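Local coordinates for ferredoxin-like protein (Thermotoga maritima, PDB 7KOE) that carries two [4Fe-4S] clusters and probably relays electrons between flavins within the membrane-associated electron-bifurcating Fix/EtfABCX complex, at residues R11-E17 with R82-L88; I28-C33 with P72-I76; L62-T66 with W78-R82. All coordinates share one frame. Residue numbers count along the deposited sequence, not the author numbering.

Interaction 1: residues R11-E17 with R82-L88; sequences RYRTDEE and RGNYGVL. With FAD (flavin-adenine dinucleotide), chain J.
Gly86 sits in a beta strand at phi/psi 92/-152, where a CB would jam against the preceding carbonyl oxygen. The strand is half of a two-stranded antiparallel sheet, 12-13 against 86-87, beside a flavin. Arg13 and Gly86 form the hydrogen-bonded pair (CA-CA 5.3 Å): Arg13 N gives to Gly86 O at 3.0 Å and Gly86 N to Arg13 O at 2.8 Å. Tyr12 and Val87 form the non-hydrogen-bonded pair, CA-CA 4.6 Å, and Leu88 N continues the pattern to Arg11 O at 2.7 Å. On the face holding Tyr12 and Val87, Tyr12 (chi1 m) sets CE2 3.5 Å from Val87 CG1, anchors OH to the carbonyl of Gly60, and brings CD1 to 3.6 Å from C7M, a methyl on the FAD ring. A type II turn from Arg82 to Tyr85 leads into the second strand. Arg13 (chi1 t) lays CG 3.7 Å from Tyr85 CD1, while Asp15 packs its carboxylate over one face of the Tyr85 ring. Chains of FixC and of the electron transfer flavoprotein also touch this sheet; Arg11 salt-bridges an acidic side chain of FixC. At the start of the turn, Arg82 is met by Asp15 (chi1 t) in a salt bridge, with OD2 a very short 2.5 Å from NE.

Interaction 2: residues I28-C33 with P72-I76; sequences ICAEKC and PFGNI. With SF4 (iron/sulfur cluster), chain N.
Phe73 (chi1 m) lays one face of its ring over Lys32 CB, with CZ 4.2 Å from that carbon and 3.3 Å from Lys32 O, and packs CG 3.6 Å from Ile28 CG2. Cys33 lies at the ring edge, its SG 5.1 Å from the centroid and 85° off the normal, a sulfur-aromatic contact. The segment 28-33 is a single weakly bonded helical coil with a pi-type turn: Ile28 O accepts from Cys33 N at 3.0 Å and, weakly, from Lys32 N at 3.2 Å. This coil presents two ligands to a [4Fe-4S] cluster of a ferredoxin-like domain, Cys29 SG (chi1 m) at 1.8 Å from FE1 and Cys33 SG at 1.8 Å from FE2. Cys38 and Cys71 line the same pocket.

Facing it, 72-76 is irregular, with Gly74 at positive phi (77/9) and Asn75 the centre of an inverse gamma turn. The closest CA atoms, Ile28 and Asn75, are 7.6 Å apart. Asn75 (chi1 p) places ND2 3.5 Å from Ile28 CB and 3.3 Å from Cys29 SG; its ND2 is hydrogen-bonded to Asp25 O, and OD1 lies 2.7 Å from FE4. Phe73 CD2 stands 3.8 Å from cluster sulfur S3. With no hydrogen bond between them, the segments meet through packing of apolar groups, the Asn75 amide and cysteine sulfur: two thiolates hold the cluster to the coil, and Phe73 probably shields it in part.

Interaction 3: residues L62-T66 with W78-R82; sequences LECGT and WNYPR. With SF4 (iron/sulfur cluster), chain M.
This is a buried van der Waals contact about 8 Å, centre to centre, from the middle of the folded chain, where the loop ahead of helix 66-70 packs against the residues that run out of strand 77-78. No hydrogen bond joins the segments, and they cover 239 Å² between them. Glu63 and Tyr80 come nearest in backbone terms, CA to CA 6.4 Å, followed by Gly65 and Trp78 at 7.7 Å. Glu63 adopts a left-handed conformation (61/24), and its carbonyl faces two aromatic edges: Glu63 O is 3.5 Å from Tyr80 CE1 and 3.9 Å from Trp78 CZ2. Its extended side chain (chi1 m, chi2 t) runs beside the other segment, OE1 3.6 Å from Tyr80 CD1 and OE2 3.4 Å from Pro81 CG, while the carboxylate itself makes salt bridges to basic side chains of the FixC subunit.

The loop belongs to the Cys-x-x-Cys-x-x-Cys motif of bacterial ferredoxins, running through Cys61, Cys64 and Cys67. Cys64 (chi1 p) turns away from Trp78 and binds FE2 of the [4Fe-4S] cluster through SG at 1.8 Å. Gly65, the N-cap of helix 66-70, has its CA 3.7 Å from Trp78 CZ2; at its phi/psi of 112/8 a CB would collide with the carbonyl oxygen of Cys64. Trp78 (chi1 t) points toward the loop with cluster sulfur S4 at its edge, 3.6 Å from NE1; Gly65 N lies 3.4 Å from the same S4. Arg68 makes a cation-pi contact with Trp78, and Tyr80 (chi1 m) makes one with a basic side chain of FixC and also touches an FAD.

Overall arrangement
From the N terminus, the chain first passes through 11-17, whose partner 82-88 comes near the C terminus, so interaction 1 closes a loop that contains both other contacts. Next comes 28-33, which waits for 72-76 to form interaction 2. Before that loop closes, 62-66 begins interaction 3, completed by 78-82 just after 72-76; interactions 2 and 3 therefore cross. Interactions 1 and 3 share Arg82 and touch directly, Val87 N lying 3.2 Å from Glu63 OE2, with centres 11 Å apart. Interaction 2 lies about 27 Å from interaction 1, centre to centre. Interaction 1 pairs strands near the two termini, interaction 3 joins that end to one cluster, and interaction 2 separately closes the other cluster site.

Interaction 1: residues R11-E17 with R82-L88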
loop_
_atom_site.group_PDB
_atom_site.type_symbol
_atom_site.label_atom_id
_atom_site.label_comp_id
_atom_site.label_asym_id
_atom_site.label_seq_id
_atom_site.Cartn_x
_atom_site.Cartn_y
_atom_site.Cartn_z
ATOM N N ARG D 11 -2.363 15.841 -26.944
ATOM C CA ARG D 11 -3.490 15.811 -27.855
ATOM C C ARG D 11 -3.433 17.030 -28.752
ATOM O O ARG D 11 -3.249 18.150 -28.274
ATOM C CB ARG D 11 -4.808 15.781 -27.096
ATOM C CG ARG D 11 -5.977 15.466 -27.969
ATOM C CD ARG D 11 -7.232 15.947 -27.336
ATOM N NE ARG D 11 -8.349 15.863 -28.254
ATOM C CZ ARG D 11 -9.420 16.633 -28.174
ATOM N NH1 ARG D 11 -9.511 17.542 -27.221
ATOM N NH2 ARG D 11 -10.397 16.494 -29.044
ATOM N N TYR D 12 -3.589 16.811 -30.047
ATOM C CA TYR D 12 -3.548 17.882 -31.018
ATOM C C TYR D 12 -4.793 17.834 -31.882
ATOM O O TYR D 12 -5.353 16.771 -32.143
ATOM C CB TYR D 12 -2.332 17.784 -31.930
ATOM C CG TYR D 12 -1.000 17.992 -31.270
ATOM C CD1 TYR D 12 -0.368 16.965 -30.593
ATOM C CD2 TYR D 12 -0.356 19.205 -31.354
ATOM C CE1 TYR D 12 0.856 17.149 -30.014
ATOM C CE2 TYR D 12 0.866 19.392 -30.778
ATOM C CZ TYR D 12 1.460 18.369 -30.099
ATOM O OH TYR D 12 2.684 18.564 -29.522
ATOM N N ARG D 13 -5.220 19.004 -32.325
ATOM C CA ARG D 13 -6.031 19.118 -33.527
ATOM C C ARG D 13 -5.173 19.917 -34.493
ATOM O O ARG D 13 -5.062 21.137 -34.372
ATOM C CB ARG D 13 -7.377 19.775 -33.277
ATOM C CG ARG D 13 -8.283 19.636 -34.474
ATOM C CD ARG D 13 -9.722 19.951 -34.176
ATOM N NE ARG D 13 -10.386 18.921 -33.397
ATOM C CZ ARG D 13 -10.674 19.040 -32.110
ATOM N NH1 ARG D 13 -10.344 20.138 -31.463
ATOM N NH2 ARG D 13 -11.289 18.059 -31.475
ATOM N N THR D 14 -4.536 19.226 -35.423
ATOM C CA THR D 14 -3.593 19.868 -36.316
ATOM C C THR D 14 -4.328 20.595 -37.431
ATOM O O THR D 14 -5.305 20.088 -37.987
ATOM C CB THR D 14 -2.635 18.835 -36.896
ATOM O OG1 THR D 14 -2.231 17.932 -35.864
ATOM C CG2 THR D 14 -1.413 19.509 -37.447
ATOM N N ASP D 15 -3.864 21.801 -37.739
ATOM C CA ASP D 15 -4.373 22.606 -38.843
ATOM C C ASP D 15 -3.284 22.630 -39.908
ATOM O O ASP D 15 -2.477 23.553 -39.973
ATOM C CB ASP D 15 -4.720 23.997 -38.367
ATOM C CG ASP D 15 -5.731 24.675 -39.250
ATOM O OD1 ASP D 15 -6.239 24.022 -40.179
ATOM O OD2 ASP D 15 -6.023 25.863 -39.014
ATOM N N GLU D 16 -3.271 21.600 -40.758
ATOM C CA GLU D 16 -2.150 21.415 -41.675
ATOM C C GLU D 16 -2.189 22.395 -42.838
ATOM O O GLU D 16 -1.142 22.713 -43.410
ATOM C CB GLU D 16 -2.131 19.989 -42.206
ATOM C CG GLU D 16 -1.973 18.940 -41.141
ATOM C CD GLU D 16 -3.280 18.271 -40.814
ATOM O OE1 GLU D 16 -4.336 18.836 -41.156
ATOM O OE2 GLU D 16 -3.253 17.177 -40.221
ATOM N N GLU D 17 -3.372 22.879 -43.203
ATOM C CA GLU D 17 -3.464 23.834 -44.293
ATOM C C GLU D 17 -3.120 25.249 -43.856
ATOM O O GLU D 17 -2.948 26.121 -44.711
ATOM C CB GLU D 17 -4.869 23.809 -44.904
ATOM C CG GLU D 17 -5.990 24.224 -43.958
ATOM C CD GLU D 17 -6.575 23.069 -43.165
ATOM O OE1 GLU D 17 -5.806 22.300 -42.546
ATOM O OE2 GLU D 17 -7.816 22.934 -43.154
ATOM N N ARG D 82 -5.508 28.536 -34.978
ATOM C CA ARG D 82 -6.877 29.011 -34.884
ATOM C C ARG D 82 -7.582 28.400 -33.675
ATOM O O ARG D 82 -7.039 27.553 -32.962
ATOM C CB ARG D 82 -7.653 28.673 -36.152
ATOM C CG ARG D 82 -6.953 29.045 -37.430
ATOM C CD ARG D 82 -7.851 28.791 -38.617
ATOM N NE ARG D 82 -7.987 27.368 -38.900
ATOM C CZ ARG D 82 -8.928 26.852 -39.679
ATOM N NH1 ARG D 82 -9.820 27.642 -40.253
ATOM N NH2 ARG D 82 -8.976 25.547 -39.883
ATOM N N GLY D 83 -8.796 28.872 -33.423
ATOM C CA GLY D 83 -9.583 28.290 -32.353
ATOM C C GLY D 83 -9.896 26.837 -32.650
ATOM O O GLY D 83 -10.108 26.458 -33.803
ATOM N N ASN D 84 -9.858 26.019 -31.593
ATOM C CA ASN D 84 -9.999 24.561 -31.644
ATOM C C ASN D 84 -8.889 23.908 -32.460
ATOM O O ASN D 84 -9.112 22.909 -33.130
ATOM C CB ASN D 84 -11.373 24.133 -32.173
ATOM C CG ASN D 84 -11.904 22.916 -31.489
ATOM O OD1 ASN D 84 -11.191 22.249 -30.751
ATOM N ND2 ASN D 84 -13.167 22.605 -31.735
ATOM N N TYR D 85 -7.679 24.457 -32.399
ATOM C CA TYR D 85 -6.565 23.854 -33.117
ATOM C C TYR D 85 -5.293 23.997 -32.298
ATOM O O TYR D 85 -5.216 24.808 -31.375
ATOM C CB TYR D 85 -6.380 24.471 -34.505
ATOM C CG TYR D 85 -7.370 23.965 -35.523
ATOM C CD1 TYR D 85 -7.213 22.725 -36.113
ATOM C CD2 TYR D 85 -8.471 24.721 -35.882
ATOM C CE1 TYR D 85 -8.116 22.254 -37.032
ATOM C CE2 TYR D 85 -9.383 24.260 -36.797
ATOM C CZ TYR D 85 -9.199 23.026 -37.369
ATOM O OH TYR D 85 -10.103 22.560 -38.291
ATOM N N GLY D 86 -4.293 23.193 -32.647
ATOM C CA GLY D 86 -3.024 23.204 -31.951
ATOM C C GLY D 86 -2.978 22.193 -30.829
ATOM O O GLY D 86 -3.652 21.171 -30.925
ATOM N N VAL D 87 -2.190 22.442 -29.778
ATOM C CA VAL D 87 -2.230 21.590 -28.595
ATOM C C VAL D 87 -3.589 21.693 -27.934
ATOM O O VAL D 87 -4.220 22.756 -27.916
ATOM C CB VAL D 87 -1.135 21.943 -27.576
ATOM C CG1 VAL D 87 0.175 21.466 -28.025
ATOM C CG2 VAL D 87 -1.075 23.430 -27.353
ATOM N N LEU D 88 -4.062 20.573 -27.411
ATOM C CA LEU D 88 -5.263 20.546 -26.595
ATOM C C LEU D 88 -4.852 19.814 -25.333
ATOM O O LEU D 88 -4.916 18.587 -25.272
ATOM C CB LEU D 88 -6.426 19.885 -27.306
ATOM C CG LEU D 88 -6.813 20.525 -28.637
ATOM C CD1 LEU D 88 -7.707 19.608 -29.407
ATOM C CD2 LEU D 88 -7.475 21.860 -28.418
HETATM P PA FAD J . 12.093 11.793 -41.540
HETATM O O1A FAD J . 13.076 12.864 -41.802
HETATM O O2A FAD J . 11.826 11.561 -40.061
HETATM O O5B FAD J . 12.513 10.503 -42.265
HETATM C C5B FAD J . 13.672 10.473 -43.120
HETATM C C4B FAD J . 14.161 9.053 -43.216
HETATM O O4B FAD J . 14.540 8.764 -44.581
HETATM C C3B FAD J . 15.376 8.726 -42.350
HETATM O O3B FAD J . 15.223 7.458 -41.725
HETATM C C2B FAD J . 16.526 8.731 -43.359
HETATM O O2B FAD J . 17.583 7.864 -42.970
HETATM C C1B FAD J . 15.822 8.184 -44.594
HETATM N N9A FAD J . 16.472 8.514 -45.856
HETATM C C8A FAD J . 17.234 9.617 -46.131
HETATM N N7A FAD J . 17.702 9.652 -47.355
HETATM C C5A FAD J . 17.214 8.486 -47.925
HETATM C C6A FAD J . 17.348 7.927 -49.211
HETATM N N6A FAD J . 18.047 8.494 -50.198
HETATM N N1A FAD J . 16.733 6.748 -49.450
HETATM C C2A FAD J . 16.032 6.177 -48.469
HETATM N N3A FAD J . 15.833 6.610 -47.223
HETATM C C4A FAD J . 16.456 7.775 -47.012
HETATM N N1 FAD J . 3.496 12.136 -39.845
HETATM C C2 FAD J . 2.868 11.390 -40.792
HETATM O O2 FAD J . 3.500 10.827 -41.680
HETATM N N3 FAD J . 1.503 11.246 -40.758
HETATM C C4 FAD J . 0.665 11.794 -39.839
HETATM O O4 FAD J . -0.546 11.601 -39.909
HETATM C C4X FAD J . 1.333 12.595 -38.843
HETATM N N5 FAD J . 0.612 13.147 -37.940
HETATM C C5X FAD J . 1.237 13.908 -36.986
HETATM C C6 FAD J . 0.460 14.509 -36.007
HETATM C C7 FAD J . 1.042 15.288 -35.018
HETATM C C7M FAD J . 0.165 15.924 -33.975
HETATM C C8 FAD J . 2.432 15.468 -35.004
HETATM C C8M FAD J . 3.095 16.292 -33.945
HETATM C C9 FAD J . 3.215 14.867 -35.982
HETATM C C9A FAD J . 2.625 14.094 -36.971
HETATM N N10 FAD J . 3.383 13.449 -37.963
HETATM C C10 FAD J . 2.763 12.707 -38.932
HETATM C "C1'" FAD J . 4.838 13.643 -38.034
HETATM C "C2'" FAD J . 5.654 12.539 -37.379
HETATM O "O2'" FAD J . 5.751 12.761 -35.972
HETATM C "C3'" FAD J . 7.058 12.551 -37.981
HETATM O "O3'" FAD J . 7.699 13.765 -37.608
HETATM C "C4'" FAD J . 7.073 12.446 -39.505
HETATM O "O4'" FAD J . 6.337 11.295 -39.916
HETATM C "C5'" FAD J . 8.469 12.379 -40.080
HETATM O "O5'" FAD J . 8.372 12.057 -41.482
HETATM P P FAD J . 9.463 11.184 -42.197
HETATM O O1P FAD J . 8.983 10.971 -43.633
HETATM O O2P FAD J . 9.770 9.987 -41.436
HETATM O O3P FAD J . 10.712 12.136 -42.232
#

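Interaction 2: residues I28-C33 with P72-I76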
loop_
_atom_site.group_PDB
_atom_site.type_symbol
_atom_site.label_atom_id
_atom_site.label_comp_id
_atom_site.label_asym_id
_atom_site.label_seq_id
_atom_site.Cartn_x
_atom_site.Cartn_y
_atom_site.Cartn_z
ATOM N N ILE D 28 18.050 34.973 -43.678
ATOM C CA ILE D 28 18.550 35.358 -42.363
ATOM C C ILE D 28 18.946 34.122 -41.566
ATOM O O ILE D 28 19.925 34.139 -40.811
ATOM C CB ILE D 28 17.495 36.202 -41.627
ATOM C CG1 ILE D 28 17.061 37.378 -42.496
ATOM C CG2 ILE D 28 18.029 36.711 -40.315
ATOM C CD1 ILE D 28 16.128 38.351 -41.803
ATOM N N CYS D 29 18.257 33.011 -41.808
ATOM C CA CYS D 29 18.580 31.771 -41.058
ATOM C C CYS D 29 19.811 31.077 -41.653
ATOM O O CYS D 29 20.334 30.170 -40.984
ATOM C CB CYS D 29 17.388 30.823 -41.059
ATOM S SG CYS D 29 15.881 31.587 -40.409
ATOM N N ALA D 30 20.288 31.505 -42.828
ATOM C CA ALA D 30 21.414 30.808 -43.437
ATOM C C ALA D 30 22.744 31.490 -43.148
ATOM O O ALA D 30 23.716 30.821 -42.786
ATOM C CB ALA D 30 21.198 30.688 -44.943
ATOM N N GLU D 31 22.819 32.809 -43.312
ATOM C CA GLU D 31 24.085 33.518 -43.156
ATOM C C GLU D 31 24.066 34.506 -41.997
ATOM O O GLU D 31 25.118 34.761 -41.405
ATOM C CB GLU D 31 24.464 34.223 -44.467
ATOM C CG GLU D 31 23.560 35.377 -44.870
ATOM C CD GLU D 31 22.622 35.023 -46.002
ATOM O OE1 GLU D 31 22.559 33.834 -46.375
ATOM O OE2 GLU D 31 21.937 35.933 -46.513
ATOM N N LYS D 32 22.911 35.070 -41.643
ATOM C CA LYS D 32 22.901 36.131 -40.642
ATOM C C LYS D 32 22.933 35.566 -39.230
ATOM O O LYS D 32 23.515 36.169 -38.323
ATOM C CB LYS D 32 21.681 37.028 -40.835
ATOM C CG LYS D 32 21.733 37.885 -42.082
ATOM C CD LYS D 32 22.805 38.951 -41.974
ATOM C CE LYS D 32 23.004 39.665 -43.300
ATOM N NZ LYS D 32 21.820 40.485 -43.672
ATOM N N CYS D 33 22.321 34.386 -39.063
ATOM C CA CYS D 33 22.220 33.655 -37.768
ATOM C C CYS D 33 23.448 32.755 -37.584
ATOM O O CYS D 33 23.829 32.091 -38.562
ATOM C CB CYS D 33 20.996 32.748 -37.791
ATOM S SG CYS D 33 19.892 32.930 -36.367
ATOM N N PRO D 72 16.762 36.311 -32.607
ATOM C CA PRO D 72 17.327 37.658 -32.485
ATOM C C PRO D 72 16.916 38.589 -33.604
ATOM O O PRO D 72 16.917 39.810 -33.405
ATOM C CB PRO D 72 18.836 37.403 -32.490
ATOM C CG PRO D 72 18.999 36.127 -33.200
ATOM C CD PRO D 72 17.788 35.308 -32.932
ATOM N N PHE D 73 16.551 38.060 -34.766
ATOM C CA PHE D 73 16.263 38.892 -35.921
ATOM C C PHE D 73 14.780 39.084 -36.183
ATOM O O PHE D 73 14.426 39.831 -37.098
ATOM C CB PHE D 73 16.917 38.300 -37.162
ATOM C CG PHE D 73 18.395 38.152 -37.040
ATOM C CD1 PHE D 73 19.226 39.241 -37.201
ATOM C CD2 PHE D 73 18.955 36.926 -36.755
ATOM C CE1 PHE D 73 20.589 39.104 -37.086
ATOM C CE2 PHE D 73 20.315 36.783 -36.642
ATOM C CZ PHE D 73 21.132 37.872 -36.805
ATOM N N GLY D 74 13.908 38.432 -35.424
ATOM C CA GLY D 74 12.493 38.684 -35.585
ATOM C C GLY D 74 11.849 38.026 -36.781
ATOM O O GLY D 74 10.692 38.325 -37.079
ATOM N N ASN D 75 12.553 37.141 -37.481
ATOM C CA ASN D 75 12.013 36.546 -38.706
ATOM C C ASN D 75 11.339 35.207 -38.422
ATOM O O ASN D 75 11.581 34.193 -39.069
ATOM C CB ASN D 75 13.104 36.411 -39.764
ATOM C CG ASN D 75 14.250 35.565 -39.313
ATOM O OD1 ASN D 75 14.703 35.675 -38.181
ATOM N ND2 ASN D 75 14.712 34.687 -40.189
ATOM N N ILE D 76 10.437 35.219 -37.451
ATOM C CA ILE D 76 9.495 34.129 -37.258
ATOM C C ILE D 76 8.119 34.766 -37.185
ATOM O O ILE D 76 7.795 35.443 -36.203
ATOM C CB ILE D 76 9.794 33.289 -36.009
ATOM C CG1 ILE D 76 11.083 32.499 -36.219
ATOM C CG2 ILE D 76 8.657 32.327 -35.741
ATOM C CD1 ILE D 76 11.373 31.468 -35.183
HETATM FE FE1 SF4 N . 16.488 32.024 -38.823
HETATM FE FE2 SF4 N . 18.215 32.286 -36.361
HETATM FE FE3 SF4 N . 15.607 30.770 -36.221
HETATM FE FE4 SF4 N . 15.592 33.774 -36.532
HETATM S S1 SF4 N . 16.463 32.403 -35.145
HETATM S S2 SF4 N . 14.736 32.140 -37.608
HETATM S S3 SF4 N . 17.343 33.657 -37.747
HETATM S S4 SF4 N . 17.358 30.653 -37.437
#

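Interaction 3: residues L62-T66 with W78-R82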
loop_
_atom_site.group_PDB
_atom_site.type_symbol
_atom_site.label_atom_id
_atom_site.label_comp_id
_atom_site.label_asym_id
_atom_site.label_seq_id
_atom_site.Cartn_x
_atom_site.Cartn_y
_atom_site.Cartn_z
ATOM N N LEU D 62 3.868 23.451 -29.320
ATOM C CA LEU D 62 3.217 23.556 -28.027
ATOM C C LEU D 62 2.745 24.965 -27.719
ATOM O O LEU D 62 2.305 25.215 -26.594
ATOM C CB LEU D 62 4.158 23.075 -26.927
ATOM C CG LEU D 62 4.539 21.601 -26.987
ATOM C CD1 LEU D 62 5.826 21.380 -26.277
ATOM C CD2 LEU D 62 3.469 20.755 -26.371
ATOM N N GLU D 63 2.865 25.883 -28.685
ATOM C CA GLU D 63 2.323 27.246 -28.637
ATOM C C GLU D 63 2.893 28.059 -27.484
ATOM O O GLU D 63 2.235 28.952 -26.953
ATOM C CB GLU D 63 0.800 27.250 -28.572
ATOM C CG GLU D 63 0.107 26.374 -29.566
ATOM C CD GLU D 63 -1.379 26.395 -29.356
ATOM O OE1 GLU D 63 -1.850 27.187 -28.519
ATOM O OE2 GLU D 63 -2.085 25.623 -30.014
ATOM N N CYS D 64 4.087 27.675 -27.026
ATOM C CA CYS D 64 4.719 28.384 -25.883
ATOM C C CYS D 64 5.060 29.808 -26.320
ATOM O O CYS D 64 4.624 30.750 -25.643
ATOM C CB CYS D 64 5.963 27.658 -25.389
ATOM S SG CYS D 64 7.044 27.083 -26.721
ATOM N N GLY D 65 5.800 29.944 -27.422
ATOM C CA GLY D 65 6.152 31.256 -27.919
ATOM C C GLY D 65 7.622 31.575 -27.810
ATOM O O GLY D 65 8.023 32.712 -28.052
ATOM N N THR D 66 8.423 30.574 -27.444
ATOM C CA THR D 66 9.856 30.760 -27.235
ATOM C C THR D 66 10.556 31.160 -28.522
ATOM O O THR D 66 11.413 32.047 -28.527
ATOM C CB THR D 66 10.458 29.467 -26.688
ATOM O OG1 THR D 66 9.869 29.162 -25.423
ATOM C CG2 THR D 66 11.941 29.553 -26.540
ATOM N N TRP D 78 5.063 34.397 -36.064
ATOM C CA TRP D 78 4.509 33.504 -35.064
ATOM C C TRP D 78 3.070 33.898 -34.801
ATOM O O TRP D 78 2.790 35.045 -34.445
ATOM C CB TRP D 78 5.324 33.570 -33.778
ATOM C CG TRP D 78 4.939 32.586 -32.731
ATOM C CD1 TRP D 78 5.509 31.385 -32.508
ATOM C CD2 TRP D 78 3.920 32.735 -31.738
ATOM N NE1 TRP D 78 4.901 30.753 -31.459
ATOM C CE2 TRP D 78 3.922 31.568 -30.966
ATOM C CE3 TRP D 78 3.004 33.740 -31.431
ATOM C CZ2 TRP D 78 3.048 31.377 -29.917
ATOM C CZ3 TRP D 78 2.139 33.545 -30.394
ATOM C CH2 TRP D 78 2.168 32.378 -29.647
ATOM N N ASN D 79 2.169 32.952 -34.976
ATOM C CA ASN D 79 0.790 33.101 -34.566
ATOM C C ASN D 79 0.431 31.935 -33.668
ATOM O O ASN D 79 1.104 30.905 -33.656
ATOM C CB ASN D 79 -0.155 33.132 -35.767
ATOM C CG ASN D 79 -0.091 34.429 -36.520
ATOM O OD1 ASN D 79 -0.292 35.499 -35.952
ATOM N ND2 ASN D 79 0.207 34.348 -37.809
ATOM N N TYR D 80 -0.628 32.109 -32.905
ATOM C CA TYR D 80 -1.298 30.960 -32.362
ATOM C C TYR D 80 -2.019 30.255 -33.499
ATOM O O TYR D 80 -2.363 30.879 -34.504
ATOM C CB TYR D 80 -2.295 31.377 -31.288
ATOM C CG TYR D 80 -1.684 31.621 -29.939
ATOM C CD1 TYR D 80 -1.022 30.610 -29.266
ATOM C CD2 TYR D 80 -1.780 32.860 -29.331
ATOM C CE1 TYR D 80 -0.472 30.829 -28.027
ATOM C CE2 TYR D 80 -1.228 33.088 -28.097
ATOM C CZ TYR D 80 -0.576 32.071 -27.452
ATOM O OH TYR D 80 -0.027 32.301 -26.217
ATOM N N PRO D 81 -2.264 28.954 -33.372
ATOM C CA PRO D 81 -3.214 28.304 -34.274
ATOM C C PRO D 81 -4.607 28.862 -34.056
ATOM O O PRO D 81 -4.888 29.538 -33.066
ATOM C CB PRO D 81 -3.131 26.831 -33.877
ATOM C CG PRO D 81 -1.845 26.693 -33.208
ATOM C CD PRO D 81 -1.589 27.974 -32.512
ATOM N N ARG D 82 -5.508 28.536 -34.978
ATOM C CA ARG D 82 -6.877 29.011 -34.884
ATOM C C ARG D 82 -7.582 28.400 -33.675
ATOM O O ARG D 82 -7.039 27.553 -32.962
ATOM C CB ARG D 82 -7.653 28.673 -36.152
ATOM C CG ARG D 82 -6.953 29.045 -37.430
ATOM C CD ARG D 82 -7.851 28.791 -38.617
ATOM N NE ARG D 82 -7.987 27.368 -38.900
ATOM C CZ ARG D 82 -8.928 26.852 -39.679
ATOM N NH1 ARG D 82 -9.820 27.642 -40.253
ATOM N NH2 ARG D 82 -8.976 25.547 -39.883
HETATM FE FE1 SF4 M . 5.859 25.858 -31.094
HETATM FE FE2 SF4 M . 7.054 26.702 -28.452
HETATM FE FE3 SF4 M . 7.824 28.148 -30.988
HETATM FE FE4 SF4 M . 8.773 25.321 -30.516
HETATM S S1 SF4 M . 8.897 27.156 -29.432
HETATM S S2 SF4 M . 7.701 26.313 -32.073
HETATM S S3 SF4 M . 6.931 24.867 -29.536
HETATM S S4 SF4 M . 5.982 27.693 -30.010
#